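PDB 2Q0X: uncharacterized protein from Trypanosoma brucei, which is of unknown function but has an alpha/beta-hydrolase fold and is named as a paraflagellar rod component. Local coordinates for residues G99-L102 and R103-M107; Y21-P24 and Y25-I28. All coordinates share one frame; numbering follows the deposited sequence.

Contact 1. Residues G99-L102 and R103-M107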
# COMPACT_ATOMS: atom_id res chain seq x y z
N GLY A 99 -5.55 -16.69 10.94
CA GLY A 99 -6.59 -17.68 10.77
C GLY A 99 -6.70 -18.28 9.37
O GLY A 99 -6.84 -19.51 9.22
N ILE A 100 -6.66 -17.43 8.36
CA ILE A 100 -6.66 -17.87 6.96
C ILE A 100 -5.45 -18.76 6.66
O ILE A 100 -5.58 -19.83 6.08
CB ILE A 100 -6.67 -16.67 6.01
CG1 ILE A 100 -8.06 -16.02 5.98
CG2 ILE A 100 -6.18 -17.06 4.58
CD1 ILE A 100 -8.01 -14.54 5.51
N LEU A 101 -4.28 -18.33 7.06
CA LEU A 101 -3.07 -19.11 6.83
C LEU A 101 -3.11 -20.51 7.49
O LEU A 101 -2.68 -21.52 6.90
CB LEU A 101 -1.85 -18.36 7.35
CG LEU A 101 -1.44 -17.12 6.55
CD1 LEU A 101 -0.40 -16.32 7.28
CD2 LEU A 101 -0.94 -17.53 5.14
N LEU A 102 -3.60 -20.54 8.72
CA LEU A 102 -3.69 -21.79 9.47
C LEU A 102 -4.66 -22.73 8.79
O LEU A 102 -4.30 -23.86 8.48
CB LEU A 102 -4.09 -21.54 10.92
CG LEU A 102 -3.10 -20.76 11.79
CD1 LEU A 102 -3.68 -20.53 13.19
CD2 LEU A 102 -1.75 -21.46 11.86
N ARG A 103 -5.88 -22.29 8.54
CA ARG A 103 -6.86 -23.25 8.00
C ARG A 103 -6.73 -23.46 6.49
O ARG A 103 -6.92 -24.58 6.02
CB ARG A 103 -8.31 -22.98 8.42
CG ARG A 103 -8.68 -21.56 8.76
CD ARG A 103 -10.17 -21.37 8.98
NE ARG A 103 -10.95 -21.81 7.82
CZ ARG A 103 -11.11 -21.14 6.67
NH1 ARG A 103 -10.55 -19.94 6.47
NH2 ARG A 103 -11.85 -21.68 5.72
N ASP A 104 -6.40 -22.41 5.74
CA ASP A 104 -6.45 -22.51 4.28
C ASP A 104 -5.11 -22.83 3.60
O ASP A 104 -5.12 -23.32 2.48
CB ASP A 104 -7.10 -21.27 3.67
CG ASP A 104 -8.54 -21.10 4.12
OD1 ASP A 104 -9.21 -22.12 4.38
OD2 ASP A 104 -9.02 -19.95 4.22
N HIS A 105 -3.99 -22.62 4.28
CA HIS A 105 -2.68 -22.87 3.65
C HIS A 105 -1.77 -23.87 4.39
O HIS A 105 -0.56 -23.83 4.24
CB HIS A 105 -1.98 -21.52 3.40
CG HIS A 105 -2.71 -20.65 2.43
ND1 HIS A 105 -3.60 -19.68 2.83
CD2 HIS A 105 -2.72 -20.64 1.08
CE1 HIS A 105 -4.12 -19.10 1.77
NE2 HIS A 105 -3.61 -19.66 0.69
N CYS A 106 -2.36 -24.78 5.14
CA CYS A 106 -1.63 -25.82 5.92
C CYS A 106 -0.42 -25.30 6.69
O CYS A 106 0.59 -26.00 6.82
CB CYS A 106 -1.21 -27.02 5.05
SG CYS A 106 -0.67 -28.48 6.07
N MET A 107 -0.54 -24.09 7.22
CA MET A 107 0.46 -23.57 8.12
C MET A 107 0.19 -24.10 9.53
O MET A 107 -0.88 -23.87 10.09
CB MET A 107 0.45 -22.04 8.10
CG MET A 107 0.90 -21.44 6.79
SD MET A 107 2.57 -21.97 6.33
CE MET A 107 2.32 -23.06 4.93

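Contact 2. Residues Y21-P24 and Y25-I28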
# COMPACT_ATOMS: atom_id res chain seq x y z
N TYR A 21 -10.73 -9.69 2.33
CA TYR A 21 -11.59 -8.53 2.56
C TYR A 21 -11.55 -8.12 4.03
O TYR A 21 -11.84 -8.92 4.92
CB TYR A 21 -13.04 -8.80 2.17
CG TYR A 21 -13.38 -8.54 0.72
CD1 TYR A 21 -13.86 -7.30 0.31
CD2 TYR A 21 -13.25 -9.54 -0.24
CE1 TYR A 21 -14.19 -7.05 -1.03
CE2 TYR A 21 -13.58 -9.30 -1.58
CZ TYR A 21 -14.05 -8.06 -1.97
OH TYR A 21 -14.36 -7.84 -3.31
N LYS A 22 -11.19 -6.86 4.24
CA LYS A 22 -11.29 -6.19 5.54
C LYS A 22 -12.69 -5.62 5.68
O LYS A 22 -13.20 -5.46 6.79
CB LYS A 22 -10.23 -5.08 5.59
CG LYS A 22 -10.43 -3.95 6.60
CD LYS A 22 -9.37 -2.86 6.33
CE LYS A 22 -9.63 -1.55 7.06
NZ LYS A 22 -9.01 -0.39 6.34
N ASP A 23 -13.32 -5.35 4.54
CA ASP A 23 -14.56 -4.58 4.45
C ASP A 23 -14.75 -4.39 2.95
O ASP A 23 -13.78 -4.47 2.20
CB ASP A 23 -14.44 -3.25 5.26
CG ASP A 23 -14.22 -2.02 4.39
OD1 ASP A 23 -14.79 -1.91 3.30
OD2 ASP A 23 -13.49 -1.12 4.84
N PRO A 24 -16.00 -4.17 2.48
CA PRO A 24 -16.24 -4.16 1.03
C PRO A 24 -15.66 -2.97 0.24
O PRO A 24 -16.17 -2.65 -0.84
CB PRO A 24 -17.77 -4.19 0.93
CG PRO A 24 -18.24 -3.54 2.20
CD PRO A 24 -17.24 -3.93 3.25
N TYR A 25 -14.60 -2.34 0.75
CA TYR A 25 -13.91 -1.24 0.07
C TYR A 25 -12.39 -1.37 0.16
O TYR A 25 -11.69 -0.92 -0.74
CB TYR A 25 -14.34 0.11 0.67
CG TYR A 25 -15.75 0.53 0.31
CD1 TYR A 25 -16.11 0.80 -1.01
CD2 TYR A 25 -16.72 0.69 1.30
CE1 TYR A 25 -17.40 1.19 -1.33
CE2 TYR A 25 -18.00 1.08 0.99
CZ TYR A 25 -18.34 1.33 -0.32
OH TYR A 25 -19.62 1.71 -0.62
N CYS A 26 -11.90 -1.96 1.25
CA CYS A 26 -10.47 -2.20 1.45
C CYS A 26 -10.18 -3.70 1.40
O CYS A 26 -10.74 -4.48 2.20
CB CYS A 26 -9.98 -1.64 2.80
SG CYS A 26 -10.88 -0.22 3.53
N LYS A 27 -9.33 -4.11 0.47
CA LYS A 27 -8.82 -5.47 0.45
C LYS A 27 -7.37 -5.36 0.84
O LYS A 27 -6.72 -4.36 0.53
CB LYS A 27 -8.88 -6.09 -0.94
CG LYS A 27 -10.20 -6.04 -1.60
CD LYS A 27 -10.05 -6.65 -3.00
CE LYS A 27 -11.39 -6.79 -3.68
NZ LYS A 27 -11.31 -7.58 -4.94
N ILE A 28 -6.87 -6.40 1.50
CA ILE A 28 -5.52 -6.45 2.02
C ILE A 28 -4.72 -7.48 1.21
O ILE A 28 -5.05 -8.67 1.22
CB ILE A 28 -5.52 -6.84 3.51
CG1 ILE A 28 -6.40 -5.88 4.32
CG2 ILE A 28 -4.11 -6.85 4.05
CD1 ILE A 28 -6.76 -6.39 5.70

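Contact 1. Residues G99-L102 and R103-M107
Ile-100 and Leu-101 meet Asp-104, His-105 and Met-107 in a local contact at the C-terminal end of helix 87-104. The helix belongs to an alpha/beta-hydrolase fold, and the chain leaves it here for strand 110-115. Asp-104 N donates to Ile-100 O at 2.7 Å, a helical bond of the usual i to i+4 kind. The next bond, His-105 N to Leu-101 O, is 3.1 Å long, and its donor stands above the carbonyl plane, 50° out of it. His-105 is the first residue to leave helical angles. Cys-106 then turns with positive phi and brings Met-107 back against Leu-101. Leu-101 O thereby gains a second, weak donor in Met-107 N.

With chi1 at -75°, Ile-100 CG2 lies anti to the backbone N and is the branch that runs beside the His-105 imidazole, 4.0 Å from its CE1. Leu-101 CD2 reaches ND1 of the same ring at 4.1 Å. ND1 is buried here and has no partner in the model. The ring of Phe-18 meets this ring, and Pro-12 of the second subunit also packs on it. Arg-103 bends back at chi3, and its NH1 makes a salt bridge of 2.7 Å with OD2 of its neighbour Asp-104. Leu-101 CB touches Met-107 CG at 4.2 Å, and both side chains rest on Cys-40 of strand 40-44. Leu-102 CA-H points to Met-107 O, with a CA to O distance of 3.6 Å and an angle of 159° at the hydrogen.

Contact 2. Residues Y21-P24 and Y25-I28
Tyr-21 faces Lys-27 across an antiparallel, non-hydrogen-bonded pair. The two side chains lie side by side and point the same way. Lys-27 is extended beyond CG, which sits over one face of the Tyr-21 ring, 4.3 Å from its centroid and 15° off the ring normal. This is a CH-pi contact. Farther out, Lys-27 CE comes 3.2 Å from Tyr-21 OH. The ammonium group then passes to the second subunit, where NZ bonds Ser-53 O and forms a salt bridge with Asp-55. It also bonds a glycerol, probably from the crystallisation liquor.

Lys-22 is where the chain turns its corner. Its N donates to Cys-26 O at 3.2 Å, nearly along the C=O axis. Its CG is anti to the backbone N (chi1 160°), and the extended chain beyond runs past Cys-26, with CD 3.8 Å from Cys-26 CB. NZ ends in a hydrogen bond to Ser-82 O. Nearer the backbone, Lys-22 CB packs on Ile-28 CD1 at 3.7 Å.

The stretch is the tip of a beta hairpin, the turn with the strand ends on each side of it. It joins strands 13-21 and 26-33, the first two strands of the main sheet of this alpha/beta-hydrolase fold.

Asp-23 contributes only weak, bent bonds to the turn. Tyr-25 N is shared between its OD1, at 2.6 Å in the manner of an Asx turn, and its carbonyl O. That carbonyl O also takes a weak bond from Cys-26 N at 3.3 Å. The carboxylate stands 75° from the plane of the Tyr-25 ring. Pro-24 follows, and its O lies over one face of that ring, 3.4 Å from Tyr-25 CG. At the far end of the ring, Tyr-25 OH makes a weak hydrogen bond to Asp-270 of the second subunit.

The two contacts lie about 19 Å apart between centres and do not touch; their nearest atoms are about 6 Å apart. Contact 1 is partly buried and ends a helix. Contact 2 is a surface turn between two strands. They share no element, but Ile-28 and Lys-22 of contact 2 touch Asp-93 on helix 87-104, the helix that contact 1 closes. Apolar groups lie against the sheet in contact 1, where Leu-101 and Met-107 are buried. Contact 2 relies more on polar and aromatic groups, and two of its charged ends find partners beyond the turn. Both reach the second subunit, contact 1 through His-105 alone and contact 2 through several residues.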